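Local atomic coordinates of fimbrial subunit CupB6 (Pseudomonas aeruginosa, PDB entry 5CYL), a protein that serves as the adhesive tip of chaperone-usher pili and probably helps the bacterium attach during biofilm formation. Residues S240-L245 with P304-G309; P270-L275 with A319-G324. One frame throughout, in Å; residues are numbered along the deposited sequence.

How the interactions relate
Strand 311-322 ties the two contacts together. Its first residues pair with both strands of interaction 1, 239-245 and 299-308, and its last residues take part directly in interaction 2. The centres of the two contacts lie 24 Å apart, with nearest atoms about 7 Å apart and no touch. Along the chain they interleave: 240-245, 270-275, 304-309, 319-324. All four segments fall in the fimbrial family region, consistent with a pilin domain, which in two-domain tip adhesins joins the tip to the pilus. Interaction 1 joins, by side chains, two strands that flank strand 311-322, whereas interaction 2 packs a loop against a strand end.

Interaction 1 of 2, residues S240-L245 with P304-G309; sequences SFDISL and PMRRVG
Leu245 and Met305 face each other across the end of strand 239-245 and the break in strand 299-308, which share no hydrogen bond here, the CA of Leu245 standing 9.5 Å from the CA of Met305, so that side chains, chiefly Met305, bridge the gap. From CB to SD the methionine chain is extended, and a bend at chi3 (71°) then turns the methyl group toward the 240-245 backbone. There CE lies 3.9 Å from the carbonyl O of Ile243, a van der Waals contact, and 4.2 Å from CD1 of Leu245. The two side chains cross at about a right angle, meeting at one methyl of each.

A second, looser contact is electrostatic. Arg306 runs out straight and then folds at chi3 (59°), which brings the edge of its guanidinium toward Asp242, near the guanidinium plane. The gap between Arg306 NH1 and Asp242 OD2 is 4.3 Å, too long for a salt bridge. The true ion pair of this NH1 is with Asp313, whose carboxylate also comes close to that of Asp242; the arginine probably eases the repulsion between the two acids.

Strand 311-322 runs between the two segments, bonding through Ala312, Leu314 and Leu316 to 240-245 and through Asp313 to Arg306. Met305 instead bonds to Pro254, just before strand 255-260, consistent with the break in strand 299-308 being where it changes partner. Beneath the contact, Phe342 of strand 332-343 touches Ile243, Leu245 and Met305, and Ile256 of strand 255-260 touches Ile243 and Met305.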
ATOM      1  N   SER A 240       1.308   3.069 -35.129  1.00 37.81           N
ATOM      2  CA  SER A 240       1.201   3.348 -33.674  1.00 36.20           C
ATOM      3  C   SER A 240      -0.017   2.782 -32.976  1.00 36.11           C
ATOM      4  O   SER A 240      -1.117   2.883 -33.464  1.00 43.26           O
ATOM      5  CB  SER A 240       1.260   4.836 -33.415  1.00 36.79           C
ATOM      6  OG  SER A 240       2.623   5.248 -33.435  1.00 48.50           O
ATOM      7  N   PHE A 241       0.223   2.157 -31.833  1.00 32.68           N
ATOM      8  CA  PHE A 241      -0.834   1.623 -30.978  1.00 31.13           C
ATOM      9  C   PHE A 241      -0.464   1.735 -29.515  1.00 32.04           C
ATOM     10  O   PHE A 241       0.689   1.906 -29.179  1.00 34.59           O
ATOM     11  CB  PHE A 241      -1.202   0.191 -31.368  1.00 30.26           C
ATOM     12  CG  PHE A 241      -0.102  -0.797 -31.202  1.00 31.72           C
ATOM     13  CD1 PHE A 241       1.018  -0.759 -32.005  1.00 32.56           C
ATOM     14  CD2 PHE A 241      -0.214  -1.802 -30.252  1.00 32.79           C
ATOM     15  CE1 PHE A 241       2.030  -1.701 -31.841  1.00 34.47           C
ATOM     16  CE2 PHE A 241       0.777  -2.759 -30.084  1.00 30.80           C
ATOM     17  CZ  PHE A 241       1.903  -2.708 -30.882  1.00 32.50           C
ATOM     18  N   ASP A 242      -1.453   1.651 -28.642  1.00 35.44           N
ATOM     19  CA  ASP A 242      -1.241   1.736 -27.202  1.00 36.30           C
ATOM     20  C   ASP A 242      -1.884   0.553 -26.503  1.00 34.56           C
ATOM     21  O   ASP A 242      -3.007   0.173 -26.829  1.00 40.01           O
ATOM     22  CB  ASP A 242      -1.852   3.034 -26.697  1.00 39.78           C
ATOM     23  CG  ASP A 242      -1.345   3.420 -25.358  1.00 47.73           C
ATOM     24  OD1 ASP A 242      -1.736   2.848 -24.368  1.00 56.99           O
ATOM     25  OD2 ASP A 242      -0.568   4.332 -25.254  1.00 58.61           O
ATOM     26  N   ILE A 243      -1.182  -0.023 -25.537  1.00 31.30           N
ATOM     27  CA  ILE A 243      -1.769  -1.062 -24.683  1.00 32.02           C
ATOM     28  C   ILE A 243      -2.028  -0.367 -23.366  1.00 34.25           C
ATOM     29  O   ILE A 243      -1.110   0.158 -22.756  1.00 33.07           O
ATOM     30  CB  ILE A 243      -0.866  -2.278 -24.494  1.00 30.06           C
ATOM     31  CG1 ILE A 243      -0.642  -2.985 -25.834  1.00 29.85           C
ATOM     32  CG2 ILE A 243      -1.465  -3.239 -23.470  1.00 28.24           C
ATOM     33  CD1 ILE A 243       0.258  -4.181 -25.720  1.00 29.73           C
ATOM     34  N   SER A 244      -3.285  -0.324 -22.951  1.00 37.40           N
ATOM     35  CA  SER A 244      -3.653   0.416 -21.757  1.00 42.68           C
ATOM     36  C   SER A 244      -4.488  -0.342 -20.702  1.00 44.63           C
ATOM     37  O   SER A 244      -5.188  -1.292 -20.995  1.00 47.66           O
ATOM     38  CB  SER A 244      -4.358   1.682 -22.191  1.00 43.80           C
ATOM     39  OG  SER A 244      -4.707   2.442 -21.060  1.00 62.58           O
ATOM     40  N   LEU A 245      -4.384   0.114 -19.470  1.00 42.45           N
ATOM     41  CA  LEU A 245      -5.144  -0.418 -18.346  1.00 43.82           C
ATOM     42  C   LEU A 245      -5.871   0.745 -17.708  1.00 46.29           C
ATOM     43  O   LEU A 245      -5.337   1.863 -17.685  1.00 42.67           O
ATOM     44  CB  LEU A 245      -4.222  -1.054 -17.305  1.00 42.70           C
ATOM     45  CG  LEU A 245      -3.602  -2.412 -17.619  1.00 41.41           C
ATOM     46  CD1 LEU A 245      -2.517  -2.727 -16.608  1.00 43.58           C
ATOM     47  CD2 LEU A 245      -4.646  -3.513 -17.609  1.00 39.98           C
ATOM     48  N   PRO A 304       8.140  -1.664 -17.533  1.00 29.21           N
ATOM     49  CA  PRO A 304       7.273  -0.814 -16.745  1.00 29.54           C
ATOM     50  C   PRO A 304       6.337   0.042 -17.611  1.00 31.14           C
ATOM     51  O   PRO A 304       6.678   0.415 -18.741  1.00 32.26           O
ATOM     52  CB  PRO A 304       8.273   0.087 -15.994  1.00 29.71           C
ATOM     53  CG  PRO A 304       9.427   0.197 -16.910  1.00 28.77           C
ATOM     54  CD  PRO A 304       9.541  -1.205 -17.465  1.00 28.65           C
ATOM     55  N   MET A 305       5.167   0.352 -17.066  1.00 31.79           N
ATOM     56  CA  MET A 305       4.179   1.147 -17.777  1.00 30.74           C
ATOM     57  C   MET A 305       4.091   2.555 -17.229  1.00 30.42           C
ATOM     58  O   MET A 305       4.328   2.782 -16.058  1.00 31.50           O
ATOM     59  CB  MET A 305       2.814   0.469 -17.729  1.00 29.76           C
ATOM     60  CG  MET A 305       2.806  -0.871 -18.383  1.00 31.14           C
ATOM     61  SD  MET A 305       1.288  -1.773 -18.152  1.00 36.88           S
ATOM     62  CE  MET A 305       0.140  -0.836 -19.177  1.00 31.21           C
ATOM     63  N   ARG A 306       3.713   3.477 -18.106  1.00 29.81           N
ATOM     64  CA  ARG A 306       3.539   4.854 -17.724  1.00 31.80           C
ATOM     65  C   ARG A 306       2.198   5.024 -16.963  1.00 38.45           C
ATOM     66  O   ARG A 306       1.190   4.360 -17.309  1.00 39.83           O
ATOM     67  CB  ARG A 306       3.584   5.725 -18.945  1.00 28.24           C
ATOM     68  CG  ARG A 306       3.057   7.125 -18.691  1.00 30.83           C
ATOM     69  CD  ARG A 306       3.173   7.992 -19.927  1.00 30.25           C
ATOM     70  NE  ARG A 306       2.441   7.424 -21.052  1.00 29.24           N
ATOM     71  CZ  ARG A 306       2.553   7.861 -22.299  1.00 28.13           C
ATOM     72  NH1 ARG A 306       1.843   7.291 -23.241  1.00 27.51           N
ATOM     73  NH2 ARG A 306       3.395   8.836 -22.616  1.00 26.73           N
ATOM     74  N   ARG A 307       2.200   5.872 -15.934  1.00 37.38           N
ATOM     75  CA  ARG A 307       0.983   6.139 -15.178  1.00 34.13           C
ATOM     76  C   ARG A 307       0.465   7.513 -15.491  1.00 34.52           C
ATOM     77  O   ARG A 307       1.189   8.482 -15.343  1.00 35.54           O
ATOM     78  CB  ARG A 307       1.199   5.987 -13.702  1.00 32.78           C
ATOM     79  CG  ARG A 307       1.335   4.541 -13.256  1.00 34.99           C
ATOM     80  CD  ARG A 307       0.048   3.704 -13.330  1.00 36.78           C
ATOM     81  NE  ARG A 307      -1.160   4.525 -13.214  1.00 43.55           N
ATOM     82  CZ  ARG A 307      -1.844   4.769 -12.106  1.00 46.74           C
ATOM     83  NH1 ARG A 307      -1.444   4.242 -10.965  1.00 46.13           N
ATOM     84  NH2 ARG A 307      -2.945   5.530 -12.114  1.00 51.35           N
ATOM     85  N   VAL A 308      -0.765   7.610 -15.985  1.00 36.73           N
ATOM     86  CA  VAL A 308      -1.401   8.911 -16.245  1.00 37.11           C
ATOM     87  C   VAL A 308      -2.846   8.875 -15.738  1.00 40.28           C
ATOM     88  O   VAL A 308      -3.619   8.006 -16.133  1.00 38.96           O
ATOM     89  CB  VAL A 308      -1.411   9.278 -17.729  1.00 36.43           C
ATOM     90  CG1 VAL A 308      -1.272  10.778 -17.851  1.00 36.02           C
ATOM     91  CG2 VAL A 308      -0.299   8.595 -18.493  1.00 38.71           C
ATOM     92  N   GLY A 309      -3.207   9.777 -14.818  1.00 42.38           N
ATOM     93  CA  GLY A 309      -4.518   9.711 -14.157  1.00 42.55           C
ATOM     94  C   GLY A 309      -4.782   8.339 -13.554  1.00 45.74           C
ATOM     95  O   GLY A 309      -3.940   7.797 -12.897  1.00 48.14           O
TER

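Interaction 2 of 2, residues P270-L275 with A319-G324; sequences PTILSL and AYIRIG
The carbonyl O of Gly324 is gripped by two nitrogens of a single guanidinium. Arg322 presents its NE side-on, 3.0 Å from Gly324 O, and adds its NH2 at 3.3 Å from the same oxygen. Both bonds lie close to the guanidinium plane, and the first is the straighter, with an N-H...O angle of 159°. This bidentate hold, with NH1 of Arg322 bound to the carbonyl of Phe229, fixes the rotation of the group just where the strand ends.

Contact with the loop 270-275 is wholly apolar. Ile272 reaches over two isoleucines: its CD1 lies 4.1 Å from Ile321 CG2, and its CG2 lies 4.0 Å from Ile323 CG2. A chi1 of -42° puts CG1 beside the backbone N and CG2 anti to it; CG2 touches both isoleucines, while CD1 meets Ile321 alone. Ile272 crosses Ile321 at about a right angle, but slides past Ile323 in the reverse direction.

In this immunoglobulin-like pilin domain the loop joining strands 255-260 and 283-289 packs against the end of strand 311-322 and the residue after it, residues 272-275 running 105° from the direction of 320-323. Farther along, Leu275 brings CD2 to the edge of the Tyr320 ring, in its plane and 3.8 Å from CE1 of Tyr320. The tyrosine OH bonds to the carbonyl of Ala334, while Ile285 of strand 283-289 touches both Leu275 and Tyr320.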
ATOM      1  N   PRO A 270      15.482 -11.694 -29.932  1.00 39.49           N
ATOM      2  CA  PRO A 270      14.047 -11.621 -29.596  1.00 37.08           C
ATOM      3  C   PRO A 270      13.368 -10.284 -29.904  1.00 34.39           C
ATOM      4  O   PRO A 270      12.163 -10.178 -29.772  1.00 33.49           O
ATOM      5  CB  PRO A 270      14.021 -11.849 -28.093  1.00 36.07           C
ATOM      6  CG  PRO A 270      15.433 -11.994 -27.658  1.00 37.43           C
ATOM      7  CD  PRO A 270      16.306 -11.474 -28.738  1.00 38.01           C
ATOM      8  N   THR A 271      14.127  -9.298 -30.332  1.00 30.89           N
ATOM      9  CA  THR A 271      13.498  -8.135 -30.920  1.00 30.66           C
ATOM     10  C   THR A 271      12.684  -8.402 -32.190  1.00 30.87           C
ATOM     11  O   THR A 271      11.796  -7.637 -32.499  1.00 37.28           O
ATOM     12  CB  THR A 271      14.488  -7.033 -31.231  1.00 29.25           C
ATOM     13  OG1 THR A 271      15.554  -7.560 -32.042  1.00 33.90           O
ATOM     14  CG2 THR A 271      15.014  -6.525 -29.944  1.00 27.94           C
ATOM     15  N   ILE A 272      12.933  -9.489 -32.891  1.00 28.67           N
ATOM     16  CA  ILE A 272      12.228  -9.783 -34.136  1.00 28.38           C
ATOM     17  C   ILE A 272      11.068 -10.709 -33.800  1.00 29.58           C
ATOM     18  O   ILE A 272      11.289 -11.855 -33.401  1.00 29.89           O
ATOM     19  CB  ILE A 272      13.141 -10.482 -35.203  1.00 25.44           C
ATOM     20  CG1 ILE A 272      14.551  -9.887 -35.293  1.00 22.08           C
ATOM     21  CG2 ILE A 272      12.493 -10.436 -36.576  1.00 24.74           C
ATOM     22  CD1 ILE A 272      14.555  -8.520 -35.867  1.00 21.75           C
ATOM     23  N   LEU A 273       9.852 -10.210 -33.956  1.00 31.48           N
ATOM     24  CA  LEU A 273       8.670 -11.056 -33.884  1.00 33.71           C
ATOM     25  C   LEU A 273       8.489 -11.856 -35.186  1.00 34.47           C
ATOM     26  O   LEU A 273       8.620 -11.329 -36.286  1.00 37.70           O
ATOM     27  CB  LEU A 273       7.473 -10.180 -33.640  1.00 33.01           C
ATOM     28  CG  LEU A 273       6.137 -10.835 -33.347  1.00 33.69           C
ATOM     29  CD1 LEU A 273       6.212 -11.773 -32.181  1.00 34.07           C
ATOM     30  CD2 LEU A 273       5.098  -9.764 -33.091  1.00 31.54           C
ATOM     31  N   SER A 274       8.138 -13.122 -35.052  1.00 33.61           N
ATOM     32  CA  SER A 274       8.081 -14.030 -36.195  1.00 33.66           C
ATOM     33  C   SER A 274       6.802 -13.817 -36.984  1.00 33.36           C
ATOM     34  O   SER A 274       5.798 -13.434 -36.412  1.00 36.99           O
ATOM     35  CB  SER A 274       8.134 -15.476 -35.676  1.00 36.05           C
ATOM     36  OG  SER A 274       6.931 -16.224 -35.908  1.00 42.84           O
ATOM     37  N   LEU A 275       6.821 -14.128 -38.275  1.00 34.05           N
ATOM     38  CA  LEU A 275       5.576 -14.162 -39.066  1.00 34.64           C
ATOM     39  C   LEU A 275       4.964 -15.572 -38.994  1.00 39.35           C
ATOM     40  O   LEU A 275       5.712 -16.546 -38.885  1.00 39.79           O
ATOM     41  CB  LEU A 275       5.812 -13.758 -40.515  1.00 31.42           C
ATOM     42  CG  LEU A 275       6.346 -12.364 -40.837  1.00 32.40           C
ATOM     43  CD1 LEU A 275       6.462 -12.239 -42.344  1.00 31.38           C
ATOM     44  CD2 LEU A 275       5.526 -11.199 -40.272  1.00 33.38           C
ATOM     45  N   ALA A 319       6.401  -2.209 -37.142  1.00 28.01           N
ATOM     46  CA  ALA A 319       6.724  -2.208 -38.567  1.00 26.58           C
ATOM     47  C   ALA A 319       7.284  -3.543 -38.988  1.00 28.51           C
ATOM     48  O   ALA A 319       7.698  -4.359 -38.155  1.00 31.33           O
ATOM     49  CB  ALA A 319       7.686  -1.094 -38.927  1.00 23.77           C
ATOM     50  N   TYR A 320       7.233  -3.795 -40.288  1.00 29.38           N
ATOM     51  CA  TYR A 320       7.929  -4.938 -40.881  1.00 29.65           C
ATOM     52  C   TYR A 320       9.439  -4.682 -40.930  1.00 30.72           C
ATOM     53  O   TYR A 320       9.886  -3.558 -41.174  1.00 30.75           O
ATOM     54  CB  TYR A 320       7.399  -5.175 -42.283  1.00 29.79           C
ATOM     55  CG  TYR A 320       6.052  -5.831 -42.265  1.00 29.95           C
ATOM     56  CD1 TYR A 320       5.894  -7.102 -41.698  1.00 29.93           C
ATOM     57  CD2 TYR A 320       4.945  -5.206 -42.800  1.00 28.63           C
ATOM     58  CE1 TYR A 320       4.664  -7.732 -41.666  1.00 31.55           C
ATOM     59  CE2 TYR A 320       3.692  -5.812 -42.762  1.00 30.31           C
ATOM     60  CZ  TYR A 320       3.553  -7.064 -42.195  1.00 32.78           C
ATOM     61  OH  TYR A 320       2.320  -7.716 -42.195  1.00 36.13           O
ATOM     62  N   ILE A 321      10.222  -5.721 -40.701  1.00 29.91           N
ATOM     63  CA  ILE A 321      11.674  -5.604 -40.854  1.00 29.03           C
ATOM     64  C   ILE A 321      12.163  -6.690 -41.779  1.00 30.47           C
ATOM     65  O   ILE A 321      11.655  -7.821 -41.739  1.00 31.72           O
ATOM     66  CB  ILE A 321      12.399  -5.695 -39.505  1.00 27.15           C
ATOM     67  CG1 ILE A 321      13.841  -5.199 -39.639  1.00 26.20           C
ATOM     68  CG2 ILE A 321      12.308  -7.111 -38.951  1.00 25.42           C
ATOM     69  CD1 ILE A 321      14.637  -5.207 -38.355  1.00 25.81           C
ATOM     70  N   ARG A 322      13.134  -6.378 -42.613  1.00 31.50           N
ATOM     71  CA  ARG A 322      13.676  -7.406 -43.486  1.00 33.65           C
ATOM     72  C   ARG A 322      14.818  -8.189 -42.852  1.00 34.46           C
ATOM     73  O   ARG A 322      15.872  -7.630 -42.535  1.00 34.80           O
ATOM     74  CB  ARG A 322      14.151  -6.767 -44.759  1.00 35.53           C
ATOM     75  CG  ARG A 322      14.778  -7.754 -45.717  1.00 35.70           C
ATOM     76  CD  ARG A 322      15.674  -7.040 -46.694  1.00 34.48           C
ATOM     77  NE  ARG A 322      16.576  -7.956 -47.349  1.00 33.58           N
ATOM     78  CZ  ARG A 322      17.248  -7.664 -48.449  1.00 35.08           C
ATOM     79  NH1 ARG A 322      17.135  -6.459 -49.014  1.00 34.23           N
ATOM     80  NH2 ARG A 322      18.050  -8.576 -48.974  1.00 34.24           N
ATOM     81  N   ILE A 323      14.634  -9.484 -42.690  1.00 35.39           N
ATOM     82  CA  ILE A 323      15.729 -10.268 -42.117  1.00 37.30           C
ATOM     83  C   ILE A 323      16.478 -11.156 -43.111  1.00 40.60           C
ATOM     84  O   ILE A 323      17.621 -11.464 -42.829  1.00 46.81           O
ATOM     85  CB  ILE A 323      15.315 -11.084 -40.891  1.00 33.45           C
ATOM     86  CG1 ILE A 323      14.348 -12.159 -41.381  1.00 34.09           C
ATOM     87  CG2 ILE A 323      14.788 -10.139 -39.807  1.00 31.86           C
ATOM     88  CD1 ILE A 323      13.524 -12.886 -40.346  1.00 37.10           C
ATOM     89  N   GLY A 324      15.884 -11.529 -44.250  1.00 38.74           N
ATOM     90  CA  GLY A 324      16.569 -12.422 -45.199  1.00 39.63           C
ATOM     91  C   GLY A 324      17.627 -11.808 -46.119  1.00 45.29           C
ATOM     92  O   GLY A 324      17.591 -10.641 -46.489  1.00 44.98           O
TER